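Local coordinates for chloromuconate cycloisomerase (PDB 4M0X), which belongs to the enolase superfamily, pairing an N-terminal capping domain with a TIM-barrel domain that holds a manganese (II) ion, at residues 193-198 against 216-221; 243-248 against 265-270; 335-340 against 356-361. All blocks are in the same frame, centred on the assembly; numbering follows the deposited sequence.

Contact 1 (193-198 against 216-221); sequences VIVDPN and AGVTVA. With MN (manganese (II) ion), chain C.
V195 sets its CG1 anti to its own carbonyl carbon (chi1 -59°), while V218 turns CG1 anti to the backbone N (chi1 165°), which puts CG2 anti to the carbonyl carbon and lets both methyls meet V195 CG1, CG2 the closer. The two valines cross at about a right angle, V195 CG1 reaching V218 CG2 at 3.5 Å. This is the parallel strand pair of a beta-alpha-beta crossover in the TIM barrel: strand 192-196, helix 203-215, strand 220-222. G217, at positive phi, ends the helix in a Schellman motif and lets the chain turn toward the strand. Where the strands start to pair, V193 O takes two successive amides. T219 N comes in the carbonyl plane at 2.6 Å from V193 O, whereas V220 N approaches the same V193 O from above that plane at 3.1 Å. Two residues on, the direction reverses: V195 N gives to V220 O at 3.0 Å, and the parallel register I194 to V220, V195 to A221 is set. On the face of I194 and V220 the side chains lie side by side, pointing the same way, with I194 CG1 3.8 Å from V220 CB; M245 touches both. The face of V195 and A221 turns to the other side, where A221 meets L210 of the covering helix. At the end of the strand D196 extends CG anti to its backbone N (chi1 -166°), and its carboxylate divides the work. OD2 binds manganese, a site completed by E222, D247 and two waters; K165 and K167 also give D196 OD2 weak hydrogen bonds, which probably helps balance its charge. D196 OD1 accepts a hydrogen bond from a metal-bound water and, from above the carboxylate plane, one from N198 N at 2.9 Å, closing an Asx turn.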
loop_
_atom_site.group_PDB
_atom_site.type_symbol
_atom_site.label_atom_id
_atom_site.label_comp_id
_atom_site.label_asym_id
_atom_site.label_seq_id
_atom_site.Cartn_x
_atom_site.Cartn_y
_atom_site.Cartn_z
ATOM N N VAL A 193 5.211 -20.729 -27.475
ATOM C CA VAL A 193 4.387 -19.874 -28.314
ATOM C C VAL A 193 4.101 -18.566 -27.606
ATOM O O VAL A 193 3.489 -18.568 -26.540
ATOM C CB VAL A 193 3.048 -20.511 -28.663
ATOM C CG1 VAL A 193 2.307 -19.626 -29.661
ATOM C CG2 VAL A 193 3.259 -21.914 -29.212
ATOM N N ILE A 194 4.569 -17.464 -28.183
ATOM C CA ILE A 194 4.157 -16.145 -27.764
ATOM C C ILE A 194 2.953 -15.737 -28.597
ATOM O O ILE A 194 2.894 -16.065 -29.770
ATOM C CB ILE A 194 5.252 -15.117 -28.069
ATOM C CG1 ILE A 194 6.489 -15.401 -27.240
ATOM C CG2 ILE A 194 4.744 -13.683 -27.871
ATOM C CD1 ILE A 194 7.746 -14.869 -27.884
ATOM N N VAL A 195 2.011 -15.003 -28.005
ATOM C CA VAL A 195 1.010 -14.246 -28.804
ATOM C C VAL A 195 1.124 -12.728 -28.574
ATOM O O VAL A 195 1.239 -12.263 -27.423
ATOM C CB VAL A 195 -0.443 -14.721 -28.550
ATOM C CG1 VAL A 195 -0.588 -16.197 -28.883
ATOM C CG2 VAL A 195 -0.863 -14.466 -27.123
ATOM N N ASP A 196 1.113 -11.973 -29.672
ATOM C CA ASP A 196 1.311 -10.516 -29.634
ATOM C C ASP A 196 0.191 -9.690 -30.290
ATOM O O ASP A 196 0.241 -9.418 -31.489
ATOM C CB ASP A 196 2.638 -10.152 -30.278
ATOM C CG ASP A 196 3.037 -8.733 -29.978
ATOM O OD1 ASP A 196 2.236 -8.059 -29.310
ATOM O OD2 ASP A 196 4.129 -8.289 -30.395
ATOM N N PRO A 197 -0.828 -9.306 -29.505
ATOM C CA PRO A 197 -1.908 -8.450 -29.960
ATOM C C PRO A 197 -1.492 -6.987 -30.130
ATOM O O PRO A 197 -2.313 -6.162 -30.490
ATOM C CB PRO A 197 -2.920 -8.531 -28.814
ATOM C CG PRO A 197 -2.549 -9.739 -28.035
ATOM C CD PRO A 197 -1.074 -9.833 -28.153
ATOM N N ASN A 198 -0.249 -6.639 -29.846
ATOM C CA ASN A 198 0.196 -5.280 -30.070
ATOM C C ASN A 198 -0.590 -4.285 -29.244
ATOM O O ASN A 198 -0.859 -3.168 -29.681
ATOM C CB ASN A 198 0.129 -4.938 -31.559
ATOM C CG ASN A 198 1.211 -5.658 -32.364
ATOM O OD1 ASN A 198 2.386 -5.333 -32.235
ATOM N ND2 ASN A 198 0.819 -6.640 -33.195
ATOM N N ALA A 216 -4.384 -24.116 -24.708
ATOM C CA ALA A 216 -3.982 -24.700 -26.000
ATOM C C ALA A 216 -2.483 -24.646 -26.319
ATOM O O ALA A 216 -2.068 -25.037 -27.402
ATOM C CB ALA A 216 -4.769 -24.057 -27.131
ATOM N N GLY A 217 -1.671 -24.142 -25.393
ATOM C CA GLY A 217 -0.215 -24.209 -25.543
ATOM C C GLY A 217 0.523 -22.893 -25.695
ATOM O O GLY A 217 1.751 -22.878 -25.803
ATOM N N VAL A 218 -0.220 -21.786 -25.713
ATOM C CA VAL A 218 0.407 -20.470 -25.754
ATOM C C VAL A 218 1.143 -20.287 -24.457
ATOM O O VAL A 218 0.615 -20.579 -23.387
ATOM C CB VAL A 218 -0.590 -19.325 -25.964
ATOM C CG1 VAL A 218 0.059 -17.989 -25.628
ATOM C CG2 VAL A 218 -1.064 -19.343 -27.396
ATOM N N THR A 219 2.353 -19.766 -24.576
ATOM C CA THR A 219 3.327 -19.855 -23.529
ATOM C C THR A 219 3.711 -18.518 -22.896
ATOM O O THR A 219 4.185 -18.463 -21.730
ATOM C CB THR A 219 4.507 -20.659 -24.054
ATOM O OG1 THR A 219 4.614 -21.770 -23.202
ATOM C CG2 THR A 219 5.834 -19.912 -24.028
ATOM N N VAL A 220 3.484 -17.454 -23.665
ATOM C CA VAL A 220 3.803 -16.111 -23.236
ATOM C C VAL A 220 2.795 -15.186 -23.881
ATOM O O VAL A 220 2.332 -15.439 -25.006
ATOM C CB VAL A 220 5.250 -15.698 -23.648
ATOM C CG1 VAL A 220 5.501 -14.217 -23.367
ATOM C CG2 VAL A 220 6.312 -16.540 -22.935
ATOM N N ALA A 221 2.444 -14.115 -23.182
ATOM C CA ALA A 221 1.582 -13.133 -23.794
ATOM C C ALA A 221 2.337 -11.827 -23.899
ATOM O O ALA A 221 2.708 -11.222 -22.897
ATOM C CB ALA A 221 0.303 -12.966 -23.009
HETATM MN MN MN C . 5.573 -6.809 -29.984
HETATM O O HOH W 1 3.922 -5.990 -28.743
HETATM O O HOH W 2 4.565 -4.906 -31.240
#

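Contact 2 (243-248 against 265-270); sequences PIMADE and VSAFAI. With MN (manganese (II) ion), chain C.
Two neighbouring strands of the TIM barrel, 244-246 and 267-270, meet here as the parallel pair of a beta-alpha-beta unit whose first strand runs out into the manganese site. I244 O receives S266 N in its carbonyl plane at 2.6 Å and A267 N, from above that plane, at 3.2 Å. The pairing continues through A246 N to A267 O at 3.0 Å, then A269 N to A246 O at 2.8 Å, lying almost along the C=O axis. S266 turns OG beside its own backbone N, where it accepts a weak bond from I244 N. V265 straddles I244 and A246: CG1 packs on I244 CG2, and V265 CG2 is 3.9 Å from A246 CB. On the face of M245 and A267, M245 CG lies 4.2 Å from A269 CB. Past the strand, D247, CG anti to its backbone N (chi1 172°), binds manganese through OD2 at 2.2 Å while OD1 forms a salt bridge with K271. E248 accepts from both metal waters. Strands 220-222 and 294-297 flank the pair, helix 278-291 covers F268, and L204 of the second subunit packs on P243 and S266.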
loop_
_atom_site.group_PDB
_atom_site.type_symbol
_atom_site.label_atom_id
_atom_site.label_comp_id
_atom_site.label_asym_id
_atom_site.label_seq_id
_atom_site.Cartn_x
_atom_site.Cartn_y
_atom_site.Cartn_z
ATOM N N PRO A 243 3.321 -16.231 -18.312
ATOM C CA PRO A 243 3.846 -14.873 -18.107
ATOM C C PRO A 243 3.440 -13.848 -19.157
ATOM O O PRO A 243 3.083 -14.188 -20.287
ATOM C CB PRO A 243 5.367 -15.074 -18.128
ATOM C CG PRO A 243 5.584 -16.346 -18.874
ATOM C CD PRO A 243 4.392 -17.218 -18.553
ATOM N N ILE A 244 3.560 -12.586 -18.769
ATOM C CA ILE A 244 3.246 -11.426 -19.588
ATOM C C ILE A 244 4.542 -10.668 -19.910
ATOM O O ILE A 244 5.314 -10.305 -19.001
ATOM C CB ILE A 244 2.332 -10.469 -18.781
ATOM C CG1 ILE A 244 1.085 -11.187 -18.301
ATOM C CG2 ILE A 244 1.949 -9.226 -19.569
ATOM C CD1 ILE A 244 0.232 -11.699 -19.436
ATOM N N MET A 245 4.747 -10.369 -21.187
ATOM C CA MET A 245 5.884 -9.578 -21.616
ATOM C C MET A 245 5.524 -8.159 -22.065
ATOM O O MET A 245 4.640 -7.953 -22.887
ATOM C CB MET A 245 6.552 -10.312 -22.743
ATOM C CG MET A 245 7.709 -9.610 -23.416
ATOM S SD MET A 245 8.765 -10.882 -24.139
ATOM C CE MET A 245 7.743 -11.618 -25.410
ATOM N N ALA A 246 6.240 -7.185 -21.526
ATOM C CA ALA A 246 6.155 -5.828 -21.974
ATOM C C ALA A 246 6.982 -5.658 -23.237
ATOM O O ALA A 246 8.114 -6.160 -23.333
ATOM C CB ALA A 246 6.669 -4.913 -20.891
ATOM N N ASP A 247 6.413 -4.953 -24.209
ATOM C CA ASP A 247 7.129 -4.567 -25.402
ATOM C C ASP A 247 6.926 -3.054 -25.511
ATOM O O ASP A 247 7.742 -2.293 -24.967
ATOM C CB ASP A 247 6.634 -5.326 -26.638
ATOM C CG ASP A 247 7.245 -4.795 -27.948
ATOM O OD1 ASP A 247 8.179 -3.957 -27.879
ATOM O OD2 ASP A 247 6.783 -5.192 -29.044
ATOM N N GLU A 248 5.831 -2.625 -26.154
ATOM C CA GLU A 248 5.458 -1.199 -26.253
ATOM C C GLU A 248 5.527 -0.456 -24.914
ATOM O O GLU A 248 5.701 0.761 -24.895
ATOM C CB GLU A 248 4.014 -1.049 -26.752
ATOM C CG GLU A 248 3.749 -1.285 -28.232
ATOM C CD GLU A 248 3.506 -2.748 -28.535
ATOM O OE1 GLU A 248 3.920 -3.644 -27.721
ATOM O OE2 GLU A 248 2.899 -3.011 -29.599
ATOM N N VAL A 265 4.758 -6.986 -15.025
ATOM C CA VAL A 265 5.033 -7.932 -16.094
ATOM C C VAL A 265 6.074 -8.987 -15.720
ATOM O O VAL A 265 6.794 -8.843 -14.743
ATOM C CB VAL A 265 5.478 -7.231 -17.420
ATOM C CG1 VAL A 265 4.314 -6.573 -18.161
ATOM C CG2 VAL A 265 6.609 -6.251 -17.185
ATOM N N SER A 266 6.179 -10.029 -16.543
ATOM C CA SER A 266 7.135 -11.104 -16.306
ATOM C C SER A 266 8.440 -10.897 -17.055
ATOM O O SER A 266 9.490 -11.412 -16.615
ATOM C CB SER A 266 6.535 -12.461 -16.728
ATOM O OG SER A 266 5.343 -12.732 -16.034
ATOM N N ALA A 267 8.372 -10.206 -18.197
ATOM C CA ALA A 267 9.543 -10.018 -19.045
ATOM C C ALA A 267 9.620 -8.700 -19.825
ATOM O O ALA A 267 8.657 -7.944 -19.923
ATOM C CB ALA A 267 9.684 -11.179 -19.987
ATOM N N PHE A 268 10.801 -8.435 -20.374
ATOM C CA PHE A 268 10.992 -7.344 -21.314
ATOM C C PHE A 268 11.263 -7.898 -22.695
ATOM O O PHE A 268 11.968 -8.895 -22.841
ATOM C CB PHE A 268 12.144 -6.427 -20.877
ATOM C CG PHE A 268 11.866 -5.684 -19.600
ATOM C CD1 PHE A 268 10.567 -5.552 -19.121
ATOM C CD2 PHE A 268 12.891 -5.095 -18.892
ATOM C CE1 PHE A 268 10.310 -4.874 -17.950
ATOM C CE2 PHE A 268 12.651 -4.372 -17.743
ATOM C CZ PHE A 268 11.357 -4.268 -17.260
ATOM N N ALA A 269 10.680 -7.272 -23.710
ATOM C CA ALA A 269 11.138 -7.482 -25.070
ATOM C C ALA A 269 12.198 -6.412 -25.299
ATOM O O ALA A 269 11.900 -5.227 -25.251
ATOM C CB ALA A 269 9.985 -7.321 -26.035
ATOM N N ILE A 270 13.443 -6.826 -25.508
ATOM C CA ILE A 270 14.518 -5.872 -25.716
ATOM C C ILE A 270 14.741 -5.616 -27.213
ATOM O O ILE A 270 14.751 -6.557 -28.012
ATOM C CB ILE A 270 15.808 -6.362 -25.044
ATOM C CG1 ILE A 270 15.546 -6.702 -23.570
ATOM C CG2 ILE A 270 16.928 -5.339 -25.220
ATOM C CD1 ILE A 270 15.309 -5.511 -22.664
HETATM MN MN MN C . 5.573 -6.809 -29.984
HETATM O O HOH W 2 4.565 -4.906 -31.240
HETATM O O HOH W 1 3.922 -5.990 -28.743
#

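Contact 3 (335-340 against 356-361); sequences EVVTEP and SGVNLD
V337 and L360 form a single backbone bridge between two loop segments that meet at a wide angle, and one side of that bridge is far better packed than the other. Two hydrogen bonds flank it. D361 N gives a nearly straight bond to V336 O at 2.8 Å, although the amide stands above that carbonyl's plane. T338 N reaches N359 O at 2.9 Å, this time in the carbonyl plane.

The packed side is aliphatic. V337 places CG1 beside its backbone N, anti to the carbonyl carbon, and crosses V358 obliquely with CG1 3.7 Å from V358 CB. Helix 304-316 backs both valines, S304 and V305 touching V337 and A308 touching V358. L360 starts out from the backbone away from segment 335-340, but its CD2 still lies 3.9 Å from V336 CG2, the two side chains running the same way. L35 of strand 27-40 packs on both.

The looser side belongs to T338, E339 and N359, all exposed to solvent. T338 holds OG1 between its backbone N and carbonyl carbon (chi1 54°), which brings the hydroxyl within hydrogen-bonding distance of a water, 2.7 Å from OG1. The same water accepts from E339 N at 2.7 Å and from N359 N at 2.8 Å, so it stitches the two loops together. T338 CG2, anti to the carbonyl carbon, meets D361 CB at 3.8 Å.

D361, with CG anti to its backbone N (chi1 176°), stands at the N-cap of helix 362-368: OD1 takes a weak bond from E363 N, and OD2 makes a salt bridge with R364. Strand 27-40 lies in the N-terminal family region, so these loops join barrel helix 304-316 to the capping domain at an N-capped C-terminal helix, consistent with an enolase-superfamily fold.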
loop_
_atom_site.group_PDB
_atom_site.type_symbol
_atom_site.label_atom_id
_atom_site.label_comp_id
_atom_site.label_asym_id
_atom_site.label_seq_id
_atom_site.Cartn_x
_atom_site.Cartn_y
_atom_site.Cartn_z
ATOM N N GLU A 335 19.316 -6.631 -49.581
ATOM C CA GLU A 335 19.728 -5.790 -48.455
ATOM C C GLU A 335 20.721 -4.702 -48.875
ATOM O O GLU A 335 21.087 -4.630 -50.033
ATOM C CB GLU A 335 20.320 -6.654 -47.335
ATOM C CG GLU A 335 19.382 -7.761 -46.869
ATOM C CD GLU A 335 19.434 -8.041 -45.356
ATOM O OE1 GLU A 335 19.607 -7.051 -44.556
ATOM O OE2 GLU A 335 19.282 -9.258 -44.987
ATOM N N VAL A 336 21.129 -3.828 -47.959
ATOM C CA VAL A 336 22.215 -2.885 -48.299
ATOM C C VAL A 336 23.564 -3.305 -47.697
ATOM O O VAL A 336 24.506 -2.538 -47.673
ATOM C CB VAL A 336 21.876 -1.381 -48.067
ATOM C CG1 VAL A 336 20.619 -1.002 -48.827
ATOM C CG2 VAL A 336 21.733 -1.025 -46.594
ATOM N N VAL A 337 23.668 -4.547 -47.244
ATOM C CA VAL A 337 24.962 -5.030 -46.749
ATOM C C VAL A 337 25.610 -5.979 -47.733
ATOM O O VAL A 337 24.958 -6.487 -48.616
ATOM C CB VAL A 337 24.908 -5.625 -45.316
ATOM C CG1 VAL A 337 24.638 -4.509 -44.315
ATOM C CG2 VAL A 337 23.895 -6.743 -45.182
ATOM N N THR A 338 26.905 -6.187 -47.597
ATOM C CA THR A 338 27.566 -7.157 -48.427
ATOM C C THR A 338 27.274 -8.619 -48.003
ATOM O O THR A 338 27.312 -9.503 -48.824
ATOM C CB THR A 338 29.077 -6.906 -48.465
ATOM O OG1 THR A 338 29.584 -6.867 -47.129
ATOM C CG2 THR A 338 29.364 -5.610 -49.159
ATOM N N GLU A 339 26.994 -8.846 -46.717
ATOM C CA GLU A 339 26.741 -10.167 -46.156
ATOM C C GLU A 339 25.649 -10.068 -45.097
ATOM O O GLU A 339 25.909 -9.601 -43.987
ATOM C CB GLU A 339 28.006 -10.732 -45.520
ATOM C CG GLU A 339 29.049 -11.176 -46.527
ATOM C CD GLU A 339 30.425 -11.348 -45.912
ATOM O OE1 GLU A 339 30.520 -11.861 -44.763
ATOM O OE2 GLU A 339 31.413 -10.974 -46.590
ATOM N N PRO A 340 24.416 -10.495 -45.436
ATOM C CA PRO A 340 23.291 -10.462 -44.503
ATOM C C PRO A 340 23.494 -11.443 -43.349
ATOM O O PRO A 340 24.495 -12.152 -43.322
ATOM C CB PRO A 340 22.116 -10.888 -45.386
ATOM C CG PRO A 340 22.733 -11.752 -46.441
ATOM C CD PRO A 340 24.001 -11.005 -46.754
ATOM N N SER A 356 29.528 -3.228 -36.147
ATOM C CA SER A 356 28.298 -3.994 -36.128
ATOM C C SER A 356 28.495 -5.352 -36.775
ATOM O O SER A 356 27.656 -6.218 -36.630
ATOM C CB SER A 356 27.245 -3.263 -36.914
ATOM O OG SER A 356 27.544 -3.377 -38.298
ATOM N N GLY A 357 29.585 -5.523 -37.524
ATOM C CA GLY A 357 29.872 -6.796 -38.200
ATOM C C GLY A 357 29.381 -6.996 -39.621
ATOM O O GLY A 357 29.583 -8.048 -40.179
ATOM N N VAL A 358 28.722 -5.995 -40.195
ATOM C CA VAL A 358 28.245 -6.019 -41.590
ATOM C C VAL A 358 28.694 -4.738 -42.246
ATOM O O VAL A 358 28.854 -3.741 -41.554
ATOM C CB VAL A 358 26.705 -6.085 -41.717
ATOM C CG1 VAL A 358 26.197 -7.490 -41.412
ATOM C CG2 VAL A 358 26.055 -5.045 -40.819
ATOM N N ASN A 359 28.876 -4.766 -43.567
ATOM C CA ASN A 359 29.390 -3.624 -44.315
ATOM C C ASN A 359 28.426 -3.141 -45.372
ATOM O O ASN A 359 27.638 -3.925 -45.894
ATOM C CB ASN A 359 30.693 -4.015 -44.953
ATOM C CG ASN A 359 31.793 -4.221 -43.927
ATOM O OD1 ASN A 359 32.225 -5.344 -43.697
ATOM N ND2 ASN A 359 32.243 -3.129 -43.290
ATOM N N LEU A 360 28.443 -1.844 -45.675
ATOM C CA LEU A 360 27.651 -1.364 -46.804
ATOM C C LEU A 360 27.964 -2.035 -48.146
ATOM O O LEU A 360 29.108 -2.350 -48.467
ATOM C CB LEU A 360 27.832 0.122 -46.997
ATOM C CG LEU A 360 26.695 0.931 -46.419
ATOM C CD1 LEU A 360 26.861 2.366 -46.893
ATOM C CD2 LEU A 360 25.334 0.360 -46.804
ATOM N N ASP A 361 26.930 -2.230 -48.941
ATOM C CA ASP A 361 27.130 -2.453 -50.346
ATOM C C ASP A 361 26.563 -1.243 -51.064
ATOM O O ASP A 361 25.348 -1.095 -51.179
ATOM C CB ASP A 361 26.439 -3.731 -50.796
ATOM C CG ASP A 361 26.540 -3.958 -52.291
ATOM O OD1 ASP A 361 26.458 -2.974 -53.081
ATOM O OD2 ASP A 361 26.672 -5.146 -52.671
HETATM O O HOH W 3 28.125 -7.141 -44.885
#

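Overall arrangement
Contacts 1 and 2 are buried barrel-wall pairs, one crossover apart, joined directly: strands 220-222 and 244-246 are neighbours, A221 O lying 2.8 Å from M245 N. Each opens with one carbonyl shared by two successive amides, and each delivers an aspartate to the same manganese, with both metal waters in common. Contact 3 lies on the opposite side of the chain's centre, its centre about 33 Å from that of contact 1 and 30 Å from that of contact 2. There irregular loops replace paired strands, a single bridge replaces parallel register, and a water on the solvent side binds backbone amides rather than metal. D361 caps a helix, whereas D196 and D247 bind the ion.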